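Long-range contact in 3-hydroxyisobutyryl-CoA hydrolase (Mycobacterium thermoresistibile, PDB 4HDT), which probably hydrolyses 3-hydroxyisobutyryl-CoA (3-hydroxy-2-methylpropanoyl-CoA) to 3-hydroxyisobutyrate and free coenzyme A, and binds zinc ions in the crystal: residues V129-T135 and A186-H192. Sequence-based numbering, arbitrary orientation.
Sequences VRVVTDT and ADHYVPH. With ZN (zinc ion), chain C.
Asp187 OD2 takes two bonds from a single residue, Arg130: one from its backbone N (2.9 Å), on the anti lone pair, the other from NE (2.9 Å), from above the carboxylate plane. Arg130 NH2 completes a side-on salt bridge with Asp187 OD1 at 2.9 Å. Both carboxylate oxygens lie almost exactly in the guanidinium plane, yet the two groups are turned 48° apart. A bend at chi3 (-61°) turns NE and NH2 of the arginine toward the Asp187 carboxylate, and Ala186 N sits over one guanidinium face; NH1 turns instead to the carbonyls of Ala125 and Gly184.

Arg130 O in turn accepts from the backbone N of both Asp187 and His188, and from there parallel pairing runs on: Val132 N to His188 O, then Val190 N to Val132 O, at 2.9 Å. This adds 188-189 as an edge strand beside 129-132 in the crotonase-like core sheet. Val131 CG1 meets Val190 CG2 on one face, where Ile195 of helix 195-205 joins them; on the other, Val132 CG1 packs on Ala186 CB (3.6 Å).

Past the strands, Asp134 OD1 accepts from His192 N (2.9 Å), so a side-chain carboxylate, not a backbone carbonyl, holds this amide. The His192 ring, with ND1 hydrogen-bonded to Asp113 OD1, binds zinc through NE2 at 2.0 Å, alongside Glu64 and a water. Carboxylates thus secure both ends of the pairing, and Asp113 would be expected to polarise the zinc-bound imidazole.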
ATOM      1  N   VAL A 129     -12.852   3.658   8.403  1.00 11.87           N
ATOM      2  CA  VAL A 129     -12.473   3.697   9.817  1.00 12.07           C
ATOM      3  C   VAL A 129     -11.145   2.946   9.977  1.00 11.37           C
ATOM      4  O   VAL A 129     -11.098   1.734  10.297  1.00 11.49           O
ATOM      5  CB  VAL A 129     -13.522   3.120  10.764  1.00 12.71           C
ATOM      6  CG1 VAL A 129     -13.160   3.407  12.212  1.00 13.47           C
ATOM      7  CG2 VAL A 129     -14.887   3.719  10.477  1.00 13.22           C
ATOM      8  N   ARG A 130     -10.054   3.691   9.778  1.00 10.80           N
ATOM      9  CA  ARG A 130      -8.724   3.093   9.631  1.00 10.15           C
ATOM     10  C   ARG A 130      -7.953   3.252  10.923  1.00 10.17           C
ATOM     11  O   ARG A 130      -7.687   4.375  11.348  1.00 10.12           O
ATOM     12  CB  ARG A 130      -7.985   3.782   8.498  1.00  9.64           C
ATOM     13  CG  ARG A 130      -8.696   3.635   7.128  1.00  9.41           C
ATOM     14  CD  ARG A 130      -8.116   4.499   6.044  1.00  9.01           C
ATOM     15  NE  ARG A 130      -8.208   5.923   6.389  1.00  8.99           N
ATOM     16  CZ  ARG A 130      -7.542   6.872   5.741  1.00  8.79           C
ATOM     17  NH1 ARG A 130      -6.812   6.567   4.681  1.00  8.48           N
ATOM     18  NH2 ARG A 130      -7.600   8.138   6.145  1.00  8.96           N
ATOM     19  N   VAL A 131      -7.661   2.124  11.535  1.00 10.05           N
ATOM     20  CA  VAL A 131      -7.049   2.105  12.891  1.00 10.31           C
ATOM     21  C   VAL A 131      -5.600   1.625  12.796  1.00  9.93           C
ATOM     22  O   VAL A 131      -5.300   0.598  12.137  1.00  9.78           O
ATOM     23  CB  VAL A 131      -7.828   1.171  13.828  1.00 10.96           C
ATOM     24  CG1 VAL A 131      -7.182   1.109  15.204  1.00 11.62           C
ATOM     25  CG2 VAL A 131      -9.312   1.596  13.921  1.00 11.38           C
ATOM     26  N   VAL A 132      -4.701   2.394  13.389  1.00  9.79           N
ATOM     27  CA  VAL A 132      -3.303   1.979  13.550  1.00  9.83           C
ATOM     28  C   VAL A 132      -2.966   1.924  15.019  1.00 10.32           C
ATOM     29  O   VAL A 132      -3.747   2.363  15.867  1.00 10.82           O
ATOM     30  CB  VAL A 132      -2.316   2.909  12.799  1.00  9.41           C
ATOM     31  CG1 VAL A 132      -2.408   2.715  11.285  1.00  8.92           C
ATOM     32  CG2 VAL A 132      -2.583   4.363  13.154  1.00  9.64           C
ATOM     33  N   THR A 133      -1.817   1.319  15.350  1.00 10.33           N
ATOM     34  CA  THR A 133      -1.472   1.070  16.738  1.00 11.01           C
ATOM     35  C   THR A 133      -0.030   1.500  17.005  1.00 11.21           C
ATOM     36  O   THR A 133       0.652   2.006  16.100  1.00 10.69           O
ATOM     37  CB  THR A 133      -1.551  -0.437  17.084  1.00 11.31           C
ATOM     38  OG1 THR A 133      -0.432  -1.129  16.454  1.00 10.89           O
ATOM     39  CG2 THR A 133      -2.857  -1.061  16.628  1.00 11.25           C
ATOM     40  N   ASP A 134       0.445   1.239  18.218  1.00 12.01           N
ATOM     41  CA  ASP A 134       1.809   1.550  18.559  1.00 12.38           C
ATOM     42  C   ASP A 134       2.846   0.575  17.968  1.00 12.05           C
ATOM     43  O   ASP A 134       4.059   0.788  18.170  1.00 12.26           O
ATOM     44  CB  ASP A 134       1.993   1.684  20.064  1.00 13.59           C
ATOM     45  CG  ASP A 134       1.468   0.512  20.848  1.00 14.47           C
ATOM     46  OD1 ASP A 134       0.806  -0.358  20.250  1.00 14.44           O
ATOM     47  OD2 ASP A 134       1.713   0.461  22.084  1.00 16.60           O
ATOM     48  N   THR A 135       2.388  -0.496  17.322  1.00 11.56           N
ATOM     49  CA  THR A 135       3.314  -1.439  16.663  1.00 11.49           C
ATOM     50  C   THR A 135       3.267  -1.307  15.162  1.00 10.62           C
ATOM     51  O   THR A 135       4.006  -2.009  14.450  1.00 10.41           O
ATOM     52  CB  THR A 135       2.997  -2.910  17.029  1.00 11.80           C
ATOM     53  OG1 THR A 135       1.712  -3.257  16.458  1.00 11.59           O
ATOM     54  CG2 THR A 135       2.998  -3.083  18.558  1.00 12.67           C
ATOM     55  N   ALA A 186      -4.408   6.649   7.592  1.00  9.05           N
ATOM     56  CA  ALA A 186      -5.220   6.134   8.697  1.00  9.40           C
ATOM     57  C   ALA A 186      -5.859   7.302   9.442  1.00 10.07           C
ATOM     58  O   ALA A 186      -5.456   8.447   9.241  1.00 10.45           O
ATOM     59  CB  ALA A 186      -4.365   5.285   9.646  1.00  9.53           C
ATOM     60  N   ASP A 187      -6.786   6.955  10.314  1.00 10.80           N
ATOM     61  CA  ASP A 187      -7.676   7.901  10.998  1.00 11.89           C
ATOM     62  C   ASP A 187      -7.494   7.912  12.547  1.00 12.49           C
ATOM     63  O   ASP A 187      -7.615   8.974  13.169  1.00 12.85           O
ATOM     64  CB  ASP A 187      -9.114   7.519  10.684  1.00 12.45           C
ATOM     65  CG  ASP A 187      -9.421   7.487   9.178  1.00 12.60           C
ATOM     66  OD1 ASP A 187      -9.209   8.558   8.509  1.00 12.83           O
ATOM     67  OD2 ASP A 187      -9.904   6.419   8.702  1.00 13.08           O
ATOM     68  N   HIS A 188      -7.321   6.735  13.157  1.00 12.95           N
ATOM     69  CA  HIS A 188      -7.441   6.573  14.611  1.00 13.97           C
ATOM     70  C   HIS A 188      -6.284   5.700  15.124  1.00 13.62           C
ATOM     71  O   HIS A 188      -5.782   4.841  14.402  1.00 12.74           O
ATOM     72  CB  HIS A 188      -8.737   5.892  14.997  1.00 15.46           C
ATOM     73  CG  HIS A 188      -9.963   6.535  14.402  1.00 17.03           C
ATOM     74  ND1 HIS A 188     -10.427   7.743  14.831  1.00 19.07           N
ATOM     75  CD2 HIS A 188     -10.782   6.137  13.401  1.00 17.73           C
ATOM     76  CE1 HIS A 188     -11.501   8.077  14.126  1.00 18.69           C
ATOM     77  NE2 HIS A 188     -11.735   7.118  13.250  1.00 18.83           N
ATOM     78  N   TYR A 189      -5.906   5.983  16.352  1.00 14.65           N
ATOM     79  CA  TYR A 189      -4.789   5.290  17.046  1.00 15.06           C
ATOM     80  C   TYR A 189      -5.286   4.565  18.292  1.00 15.82           C
ATOM     81  O   TYR A 189      -5.961   5.169  19.142  1.00 17.15           O
ATOM     82  CB  TYR A 189      -3.729   6.305  17.413  1.00 15.65           C
ATOM     83  CG  TYR A 189      -2.620   5.780  18.283  1.00 17.25           C
ATOM     84  CD1 TYR A 189      -1.499   5.165  17.736  1.00 17.73           C
ATOM     85  CD2 TYR A 189      -2.711   5.905  19.651  1.00 18.59           C
ATOM     86  CE1 TYR A 189      -0.480   4.719  18.572  1.00 18.11           C
ATOM     87  CE2 TYR A 189      -1.731   5.458  20.481  1.00 20.07           C
ATOM     88  CZ  TYR A 189      -0.621   4.873  19.939  1.00 19.81           C
ATOM     89  OH  TYR A 189       0.330   4.444  20.821  1.00 21.40           O
ATOM     90  N   VAL A 190      -4.990   3.261  18.381  1.00 15.94           N
ATOM     91  CA  VAL A 190      -5.419   2.415  19.490  1.00 16.59           C
ATOM     92  C   VAL A 190      -4.185   1.561  19.829  1.00 16.92           C
ATOM     93  O   VAL A 190      -3.682   0.874  18.939  1.00 15.61           O
ATOM     94  CB  VAL A 190      -6.592   1.455  19.115  1.00 17.08           C
ATOM     95  CG1 VAL A 190      -6.930   0.506  20.265  1.00 17.91           C
ATOM     96  CG2 VAL A 190      -7.867   2.213  18.762  1.00 17.08           C
ATOM     97  N   PRO A 191      -3.687   1.603  21.089  1.00 18.41           N
ATOM     98  CA  PRO A 191      -2.540   0.718  21.450  1.00 18.77           C
ATOM     99  C   PRO A 191      -2.805  -0.772  21.187  1.00 18.85           C
ATOM    100  O   PRO A 191      -3.915  -1.235  21.297  1.00 19.67           O
ATOM    101  CB  PRO A 191      -2.321   1.016  22.949  1.00 20.05           C
ATOM    102  CG  PRO A 191      -3.015   2.306  23.224  1.00 20.40           C
ATOM    103  CD  PRO A 191      -4.124   2.437  22.225  1.00 19.50           C
ATOM    104  N   HIS A 192      -1.762  -1.519  20.807  1.00 18.19           N
ATOM    105  CA  HIS A 192      -1.888  -2.928  20.377  1.00 17.99           C
ATOM    106  C   HIS A 192      -2.642  -3.900  21.335  1.00 20.05           C
ATOM    107  O   HIS A 192      -3.360  -4.837  20.898  1.00 20.70           O
ATOM    108  CB  HIS A 192      -0.491  -3.468  20.098  1.00 16.94           C
ATOM    109  CG  HIS A 192      -0.494  -4.917  19.749  1.00 16.09           C
ATOM    110  ND1 HIS A 192      -0.499  -5.356  18.451  1.00 15.36           N
ATOM    111  CD2 HIS A 192      -0.599  -6.014  20.526  1.00 16.90           C
ATOM    112  CE1 HIS A 192      -0.540  -6.678  18.444  1.00 15.53           C
ATOM    113  NE2 HIS A 192      -0.636  -7.092  19.691  1.00 16.08           N
TER
HETATM  114 ZN    ZN C 401      -1.087  -8.979  20.283  1.00 15.76          ZN
HETATM  115  O   HOH W   1      -3.047  -9.102  19.763  1.00 21.57           O